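Local coordinates for protein dihydroxyacetone kinase (Citrobacter freundii, PDB 1UN8) that phosphorylates dihydroxyacetone with ATP and divalent metal ions, working as a homodimer whose C-terminal eight-helix barrel holds a tightly bound phospholipid, at residues Gln351-Ala356 with Pro409-Ala414; Ser437-Ala442 with Glu455-Gly460; Thr368-Glu373 with Ala395-Ala400. One frame throughout, in Å; residues are numbered along the deposited sequence.

Contact 1: Gln351-Ala356 with Pro409-Ala414; sequences QPSANA and PLNNLA. With MYY ((2R)-3-(phosphonooxy)-2-(tetradecanoyloxy)propyl palmitate), chain C.
Ser-353 carries OG between its backbone N and carbonyl carbon (chi1 63°), while Asn-355 turns CG anti to its own backbone N (chi1 -174°), and the two side chains meet Asn-411 at different atoms. Asn-411 sits inside a type I beta turn, Pro-409 to Asn-412, that leads into helix 413-427; Asn-412 N closes it by donating to Pro-409 O. Against this turn lies the extended approach to helix 356-371, the first helix of the C-terminal domain. Ser-353 OG accepts the Asn-411 N-H at 2.8 Å, so the serine hydroxyl binds the backbone of the turn. The serine also packs through carbon, its CB 3.6 Å from Asn-411 CB. Farther along, Asn-355 ND2 donates to Asn-411 OD1 at 3.1 Å, with the two amide planes turned 45° apart and the side chains crossing at about a right angle. ND2 stands tilted out of the carbonyl plane of Asn-411. The same Asn-355 amide works in both directions, since OD1 caps helix 356-371 through Val-358 N; fixing both ends of the amide sets its rotation. Leu-410 packs beside these polar groups. Its CB faces Asn-355 CB at 4.1 Å, its CG lies 3.5 Å from Ser-353 O, and its side chain also packs on Val-358 and Ala-359. Just past the turn, where helix 413-427 begins, Leu-413 CD1 lies 3.6 Å from O10, the palmitoyl ester carbonyl oxygen of the phospholipid.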
loop_
_atom_site.group_PDB
_atom_site.type_symbol
_atom_site.label_atom_id
_atom_site.label_comp_id
_atom_site.label_asym_id
_atom_site.label_seq_id
_atom_site.Cartn_x
_atom_site.Cartn_y
_atom_site.Cartn_z
ATOM N N GLN A 351 3.383 -47.848 -27.753
ATOM C CA GLN A 351 3.997 -49.158 -27.839
ATOM C C GLN A 351 4.973 -49.142 -29.005
ATOM O O GLN A 351 4.598 -48.823 -30.134
ATOM C CB GLN A 351 2.927 -50.224 -28.060
ATOM C CG GLN A 351 3.283 -51.574 -27.458
ATOM C CD GLN A 351 3.496 -51.493 -25.951
ATOM O OE1 GLN A 351 2.602 -51.083 -25.208
ATOM N NE2 GLN A 351 4.687 -51.879 -25.496
ATOM N N PRO A 352 6.247 -49.471 -28.745
ATOM C CA PRO A 352 7.242 -49.476 -29.819
ATOM C C PRO A 352 6.752 -50.257 -31.038
ATOM O O PRO A 352 6.182 -51.339 -30.906
ATOM C CB PRO A 352 8.463 -50.117 -29.157
ATOM C CG PRO A 352 8.357 -49.627 -27.750
ATOM C CD PRO A 352 6.870 -49.811 -27.452
ATOM N N SER A 353 6.963 -49.684 -32.217
ATOM C CA SER A 353 6.566 -50.299 -33.479
ATOM C C SER A 353 7.546 -49.884 -34.570
ATOM O O SER A 353 8.137 -48.806 -34.510
ATOM C CB SER A 353 5.122 -49.928 -33.825
ATOM O OG SER A 353 4.987 -48.531 -34.019
ATOM N N ALA A 354 7.728 -50.743 -35.562
ATOM C CA ALA A 354 8.650 -50.440 -36.644
ATOM C C ALA A 354 7.942 -49.869 -37.867
ATOM O O ALA A 354 6.718 -49.954 -38.007
ATOM C CB ALA A 354 9.437 -51.689 -37.026
ATOM N N ASN A 355 8.747 -49.277 -38.741
ATOM C CA ASN A 355 8.299 -48.661 -39.985
ATOM C C ASN A 355 9.588 -48.090 -40.557
ATOM O O ASN A 355 10.038 -47.014 -40.148
ATOM C CB ASN A 355 7.309 -47.528 -39.710
ATOM C CG ASN A 355 6.708 -46.956 -40.984
ATOM O OD1 ASN A 355 7.424 -46.563 -41.910
ATOM N ND2 ASN A 355 5.383 -46.897 -41.030
ATOM N N ALA A 356 10.189 -48.832 -41.485
ATOM C CA ALA A 356 11.449 -48.431 -42.100
ATOM C C ALA A 356 11.437 -47.021 -42.688
ATOM O O ALA A 356 12.426 -46.300 -42.568
ATOM C CB ALA A 356 11.843 -49.446 -43.175
ATOM N N PRO A 409 7.275 -45.351 -31.304
ATOM C CA PRO A 409 6.050 -45.895 -31.896
ATOM C C PRO A 409 6.033 -45.499 -33.370
ATOM O O PRO A 409 5.058 -44.925 -33.864
ATOM C CB PRO A 409 4.956 -45.194 -31.106
ATOM C CG PRO A 409 5.552 -43.831 -30.889
ATOM C CD PRO A 409 6.981 -44.158 -30.488
ATOM N N LEU A 410 7.133 -45.802 -34.052
ATOM C CA LEU A 410 7.323 -45.471 -35.460
ATOM C C LEU A 410 6.148 -45.737 -36.399
ATOM O O LEU A 410 6.020 -45.083 -37.433
ATOM C CB LEU A 410 8.548 -46.213 -36.000
ATOM C CG LEU A 410 9.900 -45.921 -35.350
ATOM C CD1 LEU A 410 10.949 -46.909 -35.862
ATOM C CD2 LEU A 410 10.309 -44.489 -35.656
ATOM N N ASN A 411 5.291 -46.693 -36.058
ATOM C CA ASN A 411 4.183 -47.018 -36.944
ATOM C C ASN A 411 2.926 -46.174 -36.766
ATOM O O ASN A 411 1.918 -46.393 -37.443
ATOM C CB ASN A 411 3.838 -48.500 -36.822
ATOM C CG ASN A 411 3.303 -49.067 -38.118
ATOM O OD1 ASN A 411 3.942 -48.950 -39.168
ATOM N ND2 ASN A 411 2.127 -49.681 -38.058
ATOM N N ASN A 412 2.990 -45.202 -35.864
ATOM C CA ASN A 412 1.857 -44.325 -35.618
ATOM C C ASN A 412 2.354 -42.910 -35.394
ATOM O O ASN A 412 2.737 -42.552 -34.277
ATOM C CB ASN A 412 1.072 -44.795 -34.394
ATOM C CG ASN A 412 -0.155 -43.939 -34.121
ATOM O OD1 ASN A 412 -0.965 -44.263 -33.256
ATOM N ND2 ASN A 412 -0.293 -42.836 -34.855
ATOM N N LEU A 413 2.332 -42.106 -36.457
ATOM C CA LEU A 413 2.794 -40.721 -36.387
ATOM C C LEU A 413 2.159 -39.916 -35.266
ATOM O O LEU A 413 2.868 -39.247 -34.506
ATOM C CB LEU A 413 2.564 -40.003 -37.720
ATOM C CG LEU A 413 3.628 -40.240 -38.796
ATOM C CD1 LEU A 413 3.349 -39.325 -39.977
ATOM C CD2 LEU A 413 5.025 -39.944 -38.240
ATOM N N ALA A 414 0.831 -39.982 -35.161
ATOM C CA ALA A 414 0.112 -39.244 -34.124
ATOM C C ALA A 414 0.759 -39.449 -32.759
ATOM O O ALA A 414 1.150 -38.496 -32.093
ATOM C CB ALA A 414 -1.341 -39.684 -34.083
HETATM C C38 MYY C . 14.724 -29.988 -32.152
HETATM C C37 MYY C . 14.784 -31.510 -32.310
HETATM C C36 MYY C . 13.582 -32.032 -33.102
HETATM C C35 MYY C . 13.652 -33.549 -33.295
HETATM C C34 MYY C . 12.521 -34.045 -34.201
HETATM C C33 MYY C . 12.556 -35.558 -34.435
HETATM C C32 MYY C . 11.387 -36.016 -35.315
HETATM C C31 MYY C . 11.515 -35.511 -36.754
HETATM C C30 MYY C . 10.209 -35.574 -37.556
HETATM C C29 MYY C . 9.781 -36.970 -38.020
HETATM C C28 MYY C . 8.714 -36.846 -39.113
HETATM C C27 MYY C . 8.249 -38.189 -39.684
HETATM C C26 MYY C . 7.453 -38.021 -40.984
HETATM C C25 MYY C . 6.983 -39.377 -41.526
HETATM C C24 MYY C . 6.975 -39.459 -43.053
HETATM C C23 MYY C . 5.621 -39.202 -43.731
HETATM O O10 MYY C . 4.755 -38.517 -43.185
HETATM O O8 MYY C . 5.393 -39.765 -44.948
HETATM C C6 MYY C . 4.126 -39.385 -45.516
HETATM C C5 MYY C . 4.308 -38.201 -46.459
HETATM C C4 MYY C . 3.842 -38.549 -47.883
HETATM O O6 MYY C . 4.309 -39.827 -48.346
HETATM P P MYY C . 5.814 -40.090 -48.879
HETATM O O4 MYY C . 6.819 -39.514 -47.755
HETATM O O3 MYY C . 5.975 -41.696 -48.854
HETATM O O5 MYY C . 6.083 -39.541 -50.229
HETATM O O7 MYY C . 5.659 -37.705 -46.372
HETATM C C7 MYY C . 5.750 -36.398 -46.749
HETATM O O9 MYY C . 4.766 -35.780 -47.152
HETATM C C8 MYY C . 7.126 -35.724 -46.690
HETATM C C9 MYY C . 7.099 -34.525 -45.740
HETATM C C10 MYY C . 8.190 -34.627 -44.670
HETATM C C11 MYY C . 8.183 -33.425 -43.723
HETATM C C12 MYY C . 9.232 -33.596 -42.622
HETATM C C13 MYY C . 9.195 -32.451 -41.608
HETATM C C14 MYY C . 10.038 -32.848 -40.395
HETATM C C15 MYY C . 9.935 -31.850 -39.240
HETATM C C16 MYY C . 10.914 -30.684 -39.383
HETATM C C17 MYY C . 11.100 -30.008 -38.024
HETATM C C18 MYY C . 12.395 -29.193 -37.989
HETATM C C19 MYY C . 12.741 -28.756 -36.564
HETATM C C20 MYY C . 14.127 -28.108 -36.505
#

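Contact 2: Ser437-Ala442 with Glu455-Gly460; sequences SIFFTA and EALNTG. With MYY ((2R)-3-(phosphonooxy)-2-(tetradecanoyloxy)propyl palmitate), chain C.
Beside Phe-439 and Ala-442, which meet Leu-457 and Gly-460 across the contact, Ser-437 O is gripped by two donors of one residue. Thr-441 OG1 gives it a hydrogen bond at 2.6 Å from above the carbonyl plane (38° out of it), and Thr-441 N approaches from the opposite face. The hydroxyl is thus turned back onto its own helix, and no hydrogen bond joins the two segments. What joins them is close helix-helix packing: the segment axes approach to 7.8 Å at 141° between their N-to-C directions, a roughly antiparallel pair of neighbours in the helical barrel. The closest backbone approach is at Gly-460, whose CA is 4.1 Å from Phe-439 CA; a CB here would point into Phe-439 O. Ala-442 CB also rests on Gly-460 CA. The Phe-439 ring enters beside it, CG anti to the backbone N (chi1 -177°). Its CE1 lies 3.3 Å from Leu-457 O, and CD1 lies beside Gly-460 C, so this side of the ring lies obliquely against the backbone of helix 453-468. Its far end, CZ, touches Leu-457 CD2 at 3.7 Å. Within the same helix, Phe-439 CD2 stands 3.8 Å above the centre of the Phe-440 ring. The lipid lies beyond: Phe-440 CZ is 3.7 Å from palmitoyl carbon C34, and Leu-457 CD1 packs on tetradecanoyl carbon C13. Outward from here, Phe-417 of helix 413-427 meets Phe-440 edge-to-face and also touches Leu-457, while Leu-481 of helix 478-490 backs Phe-439. The outer side of helix 430-448 packs on helix 112-127 of the second subunit, with Ile-438 on Leu-120 and Ala-442 on Glu-123 of that chain.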
loop_
_atom_site.group_PDB
_atom_site.type_symbol
_atom_site.label_atom_id
_atom_site.label_comp_id
_atom_site.label_asym_id
_atom_site.label_seq_id
_atom_site.Cartn_x
_atom_site.Cartn_y
_atom_site.Cartn_z
ATOM N N SER A 437 8.058 -28.406 -28.394
ATOM C CA SER A 437 7.086 -29.304 -27.784
ATOM C C SER A 437 5.691 -28.878 -28.200
ATOM O O SER A 437 4.831 -29.710 -28.473
ATOM C CB SER A 437 7.206 -29.297 -26.258
ATOM O OG SER A 437 8.307 -30.097 -25.851
ATOM N N ILE A 438 5.468 -27.573 -28.242
ATOM C CA ILE A 438 4.183 -27.057 -28.672
ATOM C C ILE A 438 3.915 -27.535 -30.101
ATOM O O ILE A 438 2.851 -28.069 -30.412
ATOM C CB ILE A 438 4.185 -25.530 -28.654
ATOM C CG1 ILE A 438 4.163 -25.049 -27.204
ATOM C CG2 ILE A 438 3.011 -24.990 -29.465
ATOM C CD1 ILE A 438 4.302 -23.562 -27.054
ATOM N N PHE A 439 4.900 -27.335 -30.961
ATOM C CA PHE A 439 4.811 -27.723 -32.358
ATOM C C PHE A 439 4.347 -29.170 -32.517
ATOM O O PHE A 439 3.289 -29.438 -33.083
ATOM C CB PHE A 439 6.184 -27.545 -33.018
ATOM C CG PHE A 439 6.205 -27.857 -34.493
ATOM C CD1 PHE A 439 5.695 -26.953 -35.423
ATOM C CD2 PHE A 439 6.760 -29.049 -34.952
ATOM C CE1 PHE A 439 5.738 -27.226 -36.783
ATOM C CE2 PHE A 439 6.810 -29.332 -36.311
ATOM C CZ PHE A 439 6.296 -28.416 -37.232
ATOM N N PHE A 440 5.147 -30.105 -32.015
ATOM C CA PHE A 440 4.814 -31.512 -32.139
ATOM C C PHE A 440 3.540 -31.951 -31.412
ATOM O O PHE A 440 2.801 -32.800 -31.917
ATOM C CB PHE A 440 6.001 -32.364 -31.692
ATOM C CG PHE A 440 7.133 -32.391 -32.686
ATOM C CD1 PHE A 440 8.274 -31.614 -32.490
ATOM C CD2 PHE A 440 7.057 -33.199 -33.820
ATOM C CE1 PHE A 440 9.332 -31.640 -33.409
ATOM C CE2 PHE A 440 8.109 -33.235 -34.752
ATOM C CZ PHE A 440 9.251 -32.452 -34.541
ATOM N N THR A 441 3.277 -31.380 -30.239
ATOM C CA THR A 441 2.083 -31.737 -29.482
ATOM C C THR A 441 0.842 -31.406 -30.299
ATOM O O THR A 441 -0.044 -32.244 -30.466
ATOM C CB THR A 441 2.025 -30.982 -28.141
ATOM O OG1 THR A 441 3.179 -31.327 -27.363
ATOM C CG2 THR A 441 0.775 -31.356 -27.361
ATOM N N ALA A 442 0.787 -30.181 -30.807
ATOM C CA ALA A 442 -0.334 -29.738 -31.619
ATOM C C ALA A 442 -0.375 -30.512 -32.937
ATOM O O ALA A 442 -1.454 -30.798 -33.461
ATOM C CB ALA A 442 -0.225 -28.249 -31.894
ATOM N N GLU A 455 -0.600 -31.158 -43.132
ATOM C CA GLU A 455 -1.634 -30.370 -42.476
ATOM C C GLU A 455 -1.324 -30.245 -40.994
ATOM O O GLU A 455 -1.427 -29.159 -40.417
ATOM C CB GLU A 455 -3.001 -31.028 -42.662
ATOM C CG GLU A 455 -3.943 -30.225 -43.529
ATOM C CD GLU A 455 -4.996 -31.087 -44.199
ATOM O OE1 GLU A 455 -5.806 -31.719 -43.474
ATOM O OE2 GLU A 455 -5.007 -31.122 -45.456
ATOM N N ALA A 456 -0.940 -31.366 -40.389
ATOM C CA ALA A 456 -0.622 -31.400 -38.968
ATOM C C ALA A 456 0.588 -30.513 -38.667
ATOM O O ALA A 456 0.588 -29.764 -37.684
ATOM C CB ALA A 456 -0.358 -32.845 -38.527
ATOM N N LEU A 457 1.607 -30.597 -39.520
ATOM C CA LEU A 457 2.816 -29.803 -39.344
ATOM C C LEU A 457 2.504 -28.320 -39.407
ATOM O O LEU A 457 3.108 -27.527 -38.693
ATOM C CB LEU A 457 3.858 -30.160 -40.403
ATOM C CG LEU A 457 4.529 -31.528 -40.230
ATOM C CD1 LEU A 457 5.491 -31.797 -41.382
ATOM C CD2 LEU A 457 5.268 -31.565 -38.896
ATOM N N ASN A 458 1.552 -27.951 -40.259
ATOM C CA ASN A 458 1.153 -26.559 -40.388
ATOM C C ASN A 458 0.389 -26.104 -39.170
ATOM O O ASN A 458 0.499 -24.953 -38.770
ATOM C CB ASN A 458 0.290 -26.355 -41.622
ATOM C CG ASN A 458 1.022 -25.613 -42.717
ATOM O OD1 ASN A 458 1.298 -24.418 -42.599
ATOM N ND2 ASN A 458 1.356 -26.324 -43.789
ATOM N N THR A 459 -0.404 -26.996 -38.582
ATOM C CA THR A 459 -1.146 -26.639 -37.382
ATOM C C THR A 459 -0.110 -26.426 -36.279
ATOM O O THR A 459 -0.244 -25.514 -35.457
ATOM C CB THR A 459 -2.134 -27.756 -36.970
ATOM O OG1 THR A 459 -3.187 -27.838 -37.937
ATOM C CG2 THR A 459 -2.742 -27.469 -35.595
ATOM N N GLY A 460 0.928 -27.263 -36.283
ATOM C CA GLY A 460 1.992 -27.134 -35.299
ATOM C C GLY A 460 2.621 -25.753 -35.398
ATOM O O GLY A 460 2.866 -25.079 -34.377
HETATM C C38 MYY C . 14.724 -29.988 -32.152
HETATM C C37 MYY C . 14.784 -31.510 -32.310
HETATM C C36 MYY C . 13.582 -32.032 -33.102
HETATM C C35 MYY C . 13.652 -33.549 -33.295
HETATM C C34 MYY C . 12.521 -34.045 -34.201
HETATM C C33 MYY C . 12.556 -35.558 -34.435
HETATM C C32 MYY C . 11.387 -36.016 -35.315
HETATM C C31 MYY C . 11.515 -35.511 -36.754
HETATM C C30 MYY C . 10.209 -35.574 -37.556
HETATM C C29 MYY C . 9.781 -36.970 -38.020
HETATM C C28 MYY C . 8.714 -36.846 -39.113
HETATM C C27 MYY C . 8.249 -38.189 -39.684
HETATM C C26 MYY C . 7.453 -38.021 -40.984
HETATM C C25 MYY C . 6.983 -39.377 -41.526
HETATM C C24 MYY C . 6.975 -39.459 -43.053
HETATM C C23 MYY C . 5.621 -39.202 -43.731
HETATM O O10 MYY C . 4.755 -38.517 -43.185
HETATM O O8 MYY C . 5.393 -39.765 -44.948
HETATM C C6 MYY C . 4.126 -39.385 -45.516
HETATM C C5 MYY C . 4.308 -38.201 -46.459
HETATM C C4 MYY C . 3.842 -38.549 -47.883
HETATM O O6 MYY C . 4.309 -39.827 -48.346
HETATM P P MYY C . 5.814 -40.090 -48.879
HETATM O O4 MYY C . 6.819 -39.514 -47.755
HETATM O O3 MYY C . 5.975 -41.696 -48.854
HETATM O O5 MYY C . 6.083 -39.541 -50.229
HETATM O O7 MYY C . 5.659 -37.705 -46.372
HETATM C C7 MYY C . 5.750 -36.398 -46.749
HETATM O O9 MYY C . 4.766 -35.780 -47.152
HETATM C C8 MYY C . 7.126 -35.724 -46.690
HETATM C C9 MYY C . 7.099 -34.525 -45.740
HETATM C C10 MYY C . 8.190 -34.627 -44.670
HETATM C C11 MYY C . 8.183 -33.425 -43.723
HETATM C C12 MYY C . 9.232 -33.596 -42.622
HETATM C C13 MYY C . 9.195 -32.451 -41.608
HETATM C C14 MYY C . 10.038 -32.848 -40.395
HETATM C C15 MYY C . 9.935 -31.850 -39.240
HETATM C C16 MYY C . 10.914 -30.684 -39.383
HETATM C C17 MYY C . 11.100 -30.008 -38.024
HETATM C C18 MYY C . 12.395 -29.193 -37.989
HETATM C C19 MYY C . 12.741 -28.756 -36.564
HETATM C C20 MYY C . 14.127 -28.108 -36.505
#

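Contact 3: Thr368-Glu373 with Ala395-Ala400; sequences TLSDLE and AAREIA. With MYY ((2R)-3-(phosphonooxy)-2-(tetradecanoyloxy)propyl palmitate), chain C.
Arg-397 reaches across from helix 388-404 to two residues at the end of helix 356-371 and just past it, Ser-370 and Glu-373. Its guanidinium forms a salt bridge to Glu-373, end-on, with NH1 and NH2 both donating to OE2 through bent bonds. NH2 comes to 2.6 Å from OE2, nearly along the C-O axis, and NH1 comes to 2.9 Å from OE2 from above the carboxylate plane. OE2 lies at the edge of the guanidinium and in its plane, although the planes of the two charged groups are 55° apart. The adjoining edge is taken by Ser-370: Arg-397 NE donates to Ser-370 OG at 2.8 Å. A weak second bond reaches the same oxygen from NH2. Extension of the arginine chain from CG to NE carries the group over this distance, and the anti placement of Ser-370 OG relative to its backbone N (chi1 -171°) presents the oxygen to it.

On the lipid side of the polar group the helices touch through carbon, Leu-369 CB against Ala-396 CB at 3.8 Å. Both residues belong to the lipid pocket of the eight-helix barrel, as does Ala-395, whose CB lies 3.4 Å from palmitoyl carbon C37. Leu-369 CD1 meets the same carbon at 3.6 Å.

In the second shell, Glu-373 OE1 is hydrogen-bonded to Ser-390 at the start of helix 388-404, so both carboxylate oxygens are held. The side chain of Glu-373 is about 8 Å from that of Asp-387 in the ATP site. Two donors converging on OE2 should stabilise the carboxylate anion, and the arginine charge beside the C-terminal end of helix 356-371 would probably be favourable to that helix as well.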
loop_
_atom_site.group_PDB
_atom_site.type_symbol
_atom_site.label_atom_id
_atom_site.label_comp_id
_atom_site.label_asym_id
_atom_site.label_seq_id
_atom_site.Cartn_x
_atom_site.Cartn_y
_atom_site.Cartn_z
ATOM N N THR A 368 21.108 -34.864 -38.920
ATOM C CA THR A 368 21.363 -33.527 -39.449
ATOM C C THR A 368 21.444 -32.477 -38.339
ATOM O O THR A 368 22.395 -31.687 -38.285
ATOM C CB THR A 368 20.257 -33.127 -40.448
ATOM O OG1 THR A 368 20.106 -34.169 -41.420
ATOM C CG2 THR A 368 20.610 -31.814 -41.150
ATOM N N LEU A 369 20.452 -32.468 -37.452
ATOM C CA LEU A 369 20.449 -31.510 -36.361
ATOM C C LEU A 369 21.645 -31.760 -35.446
ATOM O O LEU A 369 22.345 -30.825 -35.055
ATOM C CB LEU A 369 19.155 -31.612 -35.552
ATOM C CG LEU A 369 17.867 -31.205 -36.271
ATOM C CD1 LEU A 369 16.674 -31.462 -35.368
ATOM C CD2 LEU A 369 17.939 -29.748 -36.664
ATOM N N SER A 370 21.891 -33.023 -35.114
ATOM C CA SER A 370 23.005 -33.351 -34.233
ATOM C C SER A 370 24.336 -32.884 -34.805
ATOM O O SER A 370 25.152 -32.302 -34.091
ATOM C CB SER A 370 23.059 -34.859 -33.974
ATOM O OG SER A 370 24.000 -35.167 -32.958
ATOM N N ASP A 371 24.553 -33.127 -36.092
ATOM C CA ASP A 371 25.796 -32.731 -36.745
ATOM C C ASP A 371 26.045 -31.226 -36.740
ATOM O O ASP A 371 27.196 -30.776 -36.708
ATOM C CB ASP A 371 25.801 -33.212 -38.197
ATOM C CG ASP A 371 25.863 -34.723 -38.319
ATOM O OD1 ASP A 371 25.663 -35.233 -39.448
ATOM O OD2 ASP A 371 26.121 -35.395 -37.299
ATOM N N LEU A 372 24.964 -30.452 -36.770
ATOM C CA LEU A 372 25.050 -28.997 -36.815
ATOM C C LEU A 372 25.318 -28.267 -35.501
ATOM O O LEU A 372 25.375 -27.031 -35.490
ATOM C CB LEU A 372 23.759 -28.442 -37.423
ATOM C CG LEU A 372 23.471 -28.733 -38.896
ATOM C CD1 LEU A 372 21.997 -28.519 -39.191
ATOM C CD2 LEU A 372 24.326 -27.831 -39.763
ATOM N N GLU A 373 25.506 -29.007 -34.409
ATOM C CA GLU A 373 25.698 -28.378 -33.099
ATOM C C GLU A 373 26.638 -27.183 -33.020
ATOM O O GLU A 373 26.217 -26.072 -32.701
ATOM C CB GLU A 373 26.126 -29.408 -32.048
ATOM C CG GLU A 373 26.178 -28.819 -30.632
ATOM C CD GLU A 373 26.464 -29.856 -29.549
ATOM O OE1 GLU A 373 26.523 -29.468 -28.361
ATOM O OE2 GLU A 373 26.631 -31.052 -29.877
ATOM N N ALA A 395 17.824 -32.258 -28.152
ATOM C CA ALA A 395 16.552 -32.850 -28.529
ATOM C C ALA A 395 16.729 -33.917 -29.599
ATOM O O ALA A 395 16.104 -34.978 -29.542
ATOM C CB ALA A 395 15.623 -31.782 -29.027
ATOM N N ALA A 396 17.574 -33.632 -30.583
ATOM C CA ALA A 396 17.808 -34.590 -31.650
ATOM C C ALA A 396 18.289 -35.914 -31.063
ATOM O O ALA A 396 17.683 -36.958 -31.300
ATOM C CB ALA A 396 18.831 -34.048 -32.623
ATOM N N ARG A 397 19.365 -35.861 -30.280
ATOM C CA ARG A 397 19.932 -37.064 -29.673
ATOM C C ARG A 397 18.952 -37.821 -28.786
ATOM O O ARG A 397 18.994 -39.049 -28.716
ATOM C CB ARG A 397 21.199 -36.700 -28.894
ATOM C CG ARG A 397 22.331 -36.288 -29.817
ATOM C CD ARG A 397 23.369 -35.402 -29.146
ATOM N NE ARG A 397 24.264 -34.824 -30.149
ATOM C CZ ARG A 397 25.094 -33.809 -29.920
ATOM N NH1 ARG A 397 25.148 -33.251 -28.713
ATOM N NH2 ARG A 397 25.858 -33.340 -30.906
ATOM N N GLU A 398 18.064 -37.095 -28.117
ATOM C CA GLU A 398 17.078 -37.731 -27.250
ATOM C C GLU A 398 16.149 -38.579 -28.097
ATOM O O GLU A 398 15.812 -39.704 -27.727
ATOM C CB GLU A 398 16.273 -36.675 -26.485
ATOM C CG GLU A 398 15.187 -37.231 -25.555
ATOM C CD GLU A 398 15.695 -38.312 -24.598
ATOM O OE1 GLU A 398 16.861 -38.229 -24.145
ATOM O OE2 GLU A 398 14.911 -39.242 -24.291
ATOM N N ILE A 399 15.731 -38.047 -29.240
ATOM C CA ILE A 399 14.838 -38.799 -30.113
ATOM C C ILE A 399 15.618 -39.865 -30.881
ATOM O O ILE A 399 15.067 -40.904 -31.240
ATOM C CB ILE A 399 14.114 -37.874 -31.111
ATOM C CG1 ILE A 399 13.391 -36.764 -30.354
ATOM C CG2 ILE A 399 13.109 -38.675 -31.927
ATOM C CD1 ILE A 399 12.327 -37.256 -29.433
ATOM N N ALA A 400 16.900 -39.599 -31.125
ATOM C CA ALA A 400 17.767 -40.539 -31.836
ATOM C C ALA A 400 17.985 -41.751 -30.943
ATOM O O ALA A 400 17.913 -42.898 -31.393
ATOM C CB ALA A 400 19.104 -39.885 -32.151
HETATM C C38 MYY C . 14.724 -29.988 -32.152
HETATM C C37 MYY C . 14.784 -31.510 -32.310
HETATM C C36 MYY C . 13.582 -32.032 -33.102
HETATM C C35 MYY C . 13.652 -33.549 -33.295
HETATM C C34 MYY C . 12.521 -34.045 -34.201
HETATM C C33 MYY C . 12.556 -35.558 -34.435
HETATM C C32 MYY C . 11.387 -36.016 -35.315
HETATM C C31 MYY C . 11.515 -35.511 -36.754
HETATM C C30 MYY C . 10.209 -35.574 -37.556
HETATM C C29 MYY C . 9.781 -36.970 -38.020
HETATM C C28 MYY C . 8.714 -36.846 -39.113
HETATM C C27 MYY C . 8.249 -38.189 -39.684
HETATM C C26 MYY C . 7.453 -38.021 -40.984
HETATM C C25 MYY C . 6.983 -39.377 -41.526
HETATM C C24 MYY C . 6.975 -39.459 -43.053
HETATM C C23 MYY C . 5.621 -39.202 -43.731
HETATM O O10 MYY C . 4.755 -38.517 -43.185
HETATM O O8 MYY C . 5.393 -39.765 -44.948
HETATM C C6 MYY C . 4.126 -39.385 -45.516
HETATM C C5 MYY C . 4.308 -38.201 -46.459
HETATM C C4 MYY C . 3.842 -38.549 -47.883
HETATM O O6 MYY C . 4.309 -39.827 -48.346
HETATM P P MYY C . 5.814 -40.090 -48.879
HETATM O O4 MYY C . 6.819 -39.514 -47.755
HETATM O O3 MYY C . 5.975 -41.696 -48.854
HETATM O O5 MYY C . 6.083 -39.541 -50.229
HETATM O O7 MYY C . 5.659 -37.705 -46.372
HETATM C C7 MYY C . 5.750 -36.398 -46.749
HETATM O O9 MYY C . 4.766 -35.780 -47.152
HETATM C C8 MYY C . 7.126 -35.724 -46.690
HETATM C C9 MYY C . 7.099 -34.525 -45.740
HETATM C C10 MYY C . 8.190 -34.627 -44.670
HETATM C C11 MYY C . 8.183 -33.425 -43.723
HETATM C C12 MYY C . 9.232 -33.596 -42.622
HETATM C C13 MYY C . 9.195 -32.451 -41.608
HETATM C C14 MYY C . 10.038 -32.848 -40.395
HETATM C C15 MYY C . 9.935 -31.850 -39.240
HETATM C C16 MYY C . 10.914 -30.684 -39.383
HETATM C C17 MYY C . 11.100 -30.008 -38.024
HETATM C C18 MYY C . 12.395 -29.193 -37.989
HETATM C C19 MYY C . 12.741 -28.756 -36.564
HETATM C C20 MYY C . 14.127 -28.108 -36.505
#

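In the fold
All three contacts belong to the C-terminal helical domain and all touch the same phospholipid, yet their centres stand 18 to 19 Å apart and none touches another. Contact 2 is the buried one, apolar between its helices and backed by the second subunit. Contact 3 is partly buried, apolar toward the lipid and ionic on its outer side. Contact 1 lies at the surface and is held by uncharged polar groups where loops enter two helices. Helix 356-371 starts at contact 1 and ends at contact 3, which is nested within the loop that contact 1 closes; contact 2 follows both along the chain. Helix 413-427 begins in contact 1 and packs against contacts 2 and 3.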